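Local coordinates for SIS domain protein (Listeria monocytogenes str. 4b F2365, PDB 3FXA), which is probably a sugar-phosphate isomerase or sugar-phosphate-binding protein of the SIS domain family, its substrate not established, at residues A60-H65 with S166-I171. Residues are numbered along the deposited sequence; the frame is centred on the assembly and turned at random.
Sequences AKKLVH and SFDAVI
Lys62 and Asp168 form a buried salt bridge between segments 60-65 and 166-171, whose axes run nearly parallel, 10° apart. Lys62 NZ donates to Asp168 OD1 at 2.8 Å. It comes from the syn side, 26° out of the carboxylate plane. The two side chains meet at about a right angle. The lysine chain leaves with CG anti to the backbone N (chi1 -150°) and bends at chi2, which carries its amine across to the acid. A water donates to Asp168 OD2 at 2.7 Å and accepts a weak bond from Lys62 NZ, so both carboxylate oxygens are bonded. Ser66 OG also bonds the amine, and the acid of Glu18 of the second subunit lies close to Asp168 OD2.

Beside this polar pair, Leu63 packs on Phe167. Leu63 CD2 sits over the ring centre in a CH-pi contact, 3.7 Å from the centroid. Leu63 CD1 rests on Phe167 CB at 3.8 Å. One turn after Phe167, Ile171 CD1 touches Leu63 O at 4.1 Å.

In this alpha-beta-alpha SIS domain, helices 55-69 and 157-177 lie side by side on the five-stranded parallel sheet, where Leu63 touches Val50 and Ile99, and Phe167 touches Ile97 and stacks with Phe141. The salt bridge faces the second subunit, whose Val58 packs on Lys62 and Thr157 on Asp168.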
ATOM      1  N   ALA A  60     -11.354   5.213  -1.273  1.00 12.21           N
ATOM      2  CA  ALA A  60     -10.357   6.263  -1.552  1.00 14.14           C
ATOM      3  C   ALA A  60      -9.332   5.822  -2.598  1.00 12.14           C
ATOM      4  O   ALA A  60      -8.980   6.565  -3.540  1.00 14.97           O
ATOM      5  CB  ALA A  60      -9.646   6.708  -0.243  1.00 15.27           C
ATOM      6  N   LYS A  61      -8.870   4.576  -2.452  1.00 12.59           N
ATOM      7  CA  LYS A  61      -7.921   3.985  -3.391  1.00 12.93           C
ATOM      8  C   LYS A  61      -8.544   3.832  -4.793  1.00 12.32           C
ATOM      9  O   LYS A  61      -7.831   3.941  -5.795  1.00 13.23           O
ATOM     10  CB  LYS A  61      -7.369   2.677  -2.862  1.00 15.92           C
ATOM     11  CG  LYS A  61      -6.455   2.900  -1.663  1.00 15.80           C
ATOM     12  CD  LYS A  61      -6.102   1.598  -0.970  1.00 18.78           C
ATOM     13  CE  LYS A  61      -5.264   1.871   0.301  1.00 17.68           C
ATOM     14  NZ  LYS A  61      -4.921   0.672   1.124  1.00 18.27           N
ATOM     15  N   LYS A  62      -9.870   3.618  -4.852  1.00 13.28           N
ATOM     16  CA  LYS A  62     -10.541   3.466  -6.152  1.00 12.59           C
ATOM     17  C   LYS A  62     -10.547   4.849  -6.844  1.00 11.06           C
ATOM     18  O   LYS A  62     -10.175   4.962  -8.022  1.00 13.35           O
ATOM     19  CB  LYS A  62     -11.935   2.839  -5.994  1.00 13.45           C
ATOM     20  CG  LYS A  62     -12.390   2.014  -7.204  1.00 15.41           C
ATOM     21  CD  LYS A  62     -12.528   2.840  -8.449  1.00 19.51           C
ATOM     22  CE  LYS A  62     -12.951   2.047  -9.615  1.00 19.78           C
ATOM     23  NZ  LYS A  62     -13.321   2.916 -10.765  1.00 17.85           N
ATOM     24  N   LEU A  63     -10.918   5.893  -6.106  1.00 12.42           N
ATOM     25  CA  LEU A  63     -10.836   7.267  -6.616  1.00 12.68           C
ATOM     26  C   LEU A  63      -9.420   7.593  -7.150  1.00 12.05           C
ATOM     27  O   LEU A  63      -9.258   8.082  -8.285  1.00 13.14           O
ATOM     28  CB  LEU A  63     -11.211   8.299  -5.569  1.00 12.52           C
ATOM     29  CG  LEU A  63     -12.680   8.628  -5.257  1.00 12.26           C
ATOM     30  CD1 LEU A  63     -13.491   7.455  -4.741  1.00 10.53           C
ATOM     31  CD2 LEU A  63     -12.719   9.806  -4.289  1.00 12.57           C
ATOM     32  N   VAL A  64      -8.417   7.286  -6.336  1.00 12.56           N
ATOM     33  CA  VAL A  64      -7.008   7.531  -6.677  1.00 12.30           C
ATOM     34  C   VAL A  64      -6.588   6.808  -7.943  1.00 12.26           C
ATOM     35  O   VAL A  64      -6.043   7.432  -8.835  1.00 12.31           O
ATOM     36  CB  VAL A  64      -6.078   7.171  -5.484  1.00 11.30           C
ATOM     37  CG1 VAL A  64      -4.582   7.102  -5.925  1.00 14.39           C
ATOM     38  CG2 VAL A  64      -6.287   8.161  -4.288  1.00 15.17           C
ATOM     39  N   HIS A  65      -6.915   5.520  -8.081  1.00 13.28           N
ATOM     40  CA  HIS A  65      -6.587   4.833  -9.331  1.00 11.86           C
ATOM     41  C   HIS A  65      -7.246   5.484 -10.578  1.00 13.06           C
ATOM     42  O   HIS A  65      -6.566   5.809 -11.569  1.00 14.23           O
ATOM     43  CB  HIS A  65      -6.965   3.349  -9.296  1.00 11.44           C
ATOM     44  CG  HIS A  65      -6.723   2.648 -10.606  1.00 13.40           C
ATOM     45  ND1 HIS A  65      -5.465   2.262 -11.021  1.00 15.97           N
ATOM     46  CD2 HIS A  65      -7.561   2.363 -11.634  1.00 19.56           C
ATOM     47  CE1 HIS A  65      -5.544   1.738 -12.224  1.00 18.75           C
ATOM     48  NE2 HIS A  65      -6.804   1.785 -12.623  1.00 21.26           N
ATOM     49  N   SER A 166     -20.425   7.187  -7.193  1.00 13.58           N
ATOM     50  CA  SER A 166     -20.505   8.652  -7.238  1.00 14.04           C
ATOM     51  C   SER A 166     -19.287   9.264  -7.960  1.00 13.01           C
ATOM     52  O   SER A 166     -19.428  10.018  -8.901  1.00 14.93           O
ATOM     53  CB  SER A 166     -20.649   9.254  -5.847  1.00 15.35           C
ATOM     54  OG  SER A 166     -21.852   8.885  -5.215  1.00 15.51           O
ATOM     55  N   PHE A 167     -18.090   8.852  -7.561  1.00 13.77           N
ATOM     56  CA  PHE A 167     -16.871   9.364  -8.202  1.00 12.80           C
ATOM     57  C   PHE A 167     -16.606   8.744  -9.589  1.00 12.96           C
ATOM     58  O   PHE A 167     -16.024   9.412 -10.447  1.00 14.39           O
ATOM     59  CB  PHE A 167     -15.667   9.353  -7.237  1.00 13.73           C
ATOM     60  CG  PHE A 167     -15.747  10.445  -6.217  1.00 13.31           C
ATOM     61  CD1 PHE A 167     -16.448  10.253  -5.045  1.00 13.02           C
ATOM     62  CD2 PHE A 167     -15.209  11.711  -6.469  1.00 16.55           C
ATOM     63  CE1 PHE A 167     -16.563  11.290  -4.079  1.00 15.83           C
ATOM     64  CE2 PHE A 167     -15.328  12.751  -5.535  1.00 14.53           C
ATOM     65  CZ  PHE A 167     -15.996  12.550  -4.337  1.00 19.54           C
ATOM     66  N   ASP A 168     -17.075   7.519  -9.846  1.00 12.92           N
ATOM     67  CA  ASP A 168     -16.969   6.935 -11.194  1.00 11.89           C
ATOM     68  C   ASP A 168     -17.667   7.885 -12.179  1.00 11.41           C
ATOM     69  O   ASP A 168     -17.133   8.167 -13.226  1.00 13.74           O
ATOM     70  CB  ASP A 168     -17.598   5.517 -11.276  1.00 13.65           C
ATOM     71  CG  ASP A 168     -16.727   4.435 -10.656  1.00 14.62           C
ATOM     72  OD1 ASP A 168     -15.517   4.641 -10.499  1.00 15.71           O
ATOM     73  OD2 ASP A 168     -17.261   3.341 -10.344  1.00 14.18           O
ATOM     74  N   ALA A 169     -18.833   8.392 -11.783  1.00 13.26           N
ATOM     75  CA  ALA A 169     -19.621   9.322 -12.615  1.00 14.27           C
ATOM     76  C   ALA A 169     -18.864  10.635 -12.793  1.00 13.64           C
ATOM     77  O   ALA A 169     -18.759  11.145 -13.905  1.00 13.98           O
ATOM     78  CB  ALA A 169     -21.014   9.553 -12.033  1.00 15.40           C
ATOM     79  N   VAL A 170     -18.324  11.165 -11.702  1.00 14.20           N
ATOM     80  CA  VAL A 170     -17.503  12.374 -11.771  1.00 13.50           C
ATOM     81  C   VAL A 170     -16.362  12.167 -12.768  1.00 11.72           C
ATOM     82  O   VAL A 170     -16.157  13.001 -13.690  1.00 12.93           O
ATOM     83  CB  VAL A 170     -16.986  12.784 -10.357  1.00 14.13           C
ATOM     84  CG1 VAL A 170     -15.880  13.859 -10.425  1.00 13.02           C
ATOM     85  CG2 VAL A 170     -18.144  13.208  -9.491  1.00 13.54           C
ATOM     86  N   ILE A 171     -15.666  11.033 -12.644  1.00 12.67           N
ATOM     87  CA  ILE A 171     -14.518  10.718 -13.480  1.00 13.75           C
ATOM     88  C   ILE A 171     -14.840  10.530 -14.958  1.00 13.48           C
ATOM     89  O   ILE A 171     -14.157  11.084 -15.827  1.00 13.28           O
ATOM     90  CB  ILE A 171     -13.723   9.535 -12.839  1.00 15.09           C
ATOM     91  CG1 ILE A 171     -13.041  10.040 -11.569  1.00 14.27           C
ATOM     92  CG2 ILE A 171     -12.724   8.936 -13.797  1.00 12.86           C
ATOM     93  CD1 ILE A 171     -12.483   8.935 -10.712  1.00 11.78           C
TER
HETATM   94  O   HOH W   1     -15.835   1.077 -10.313  1.00 19.68           O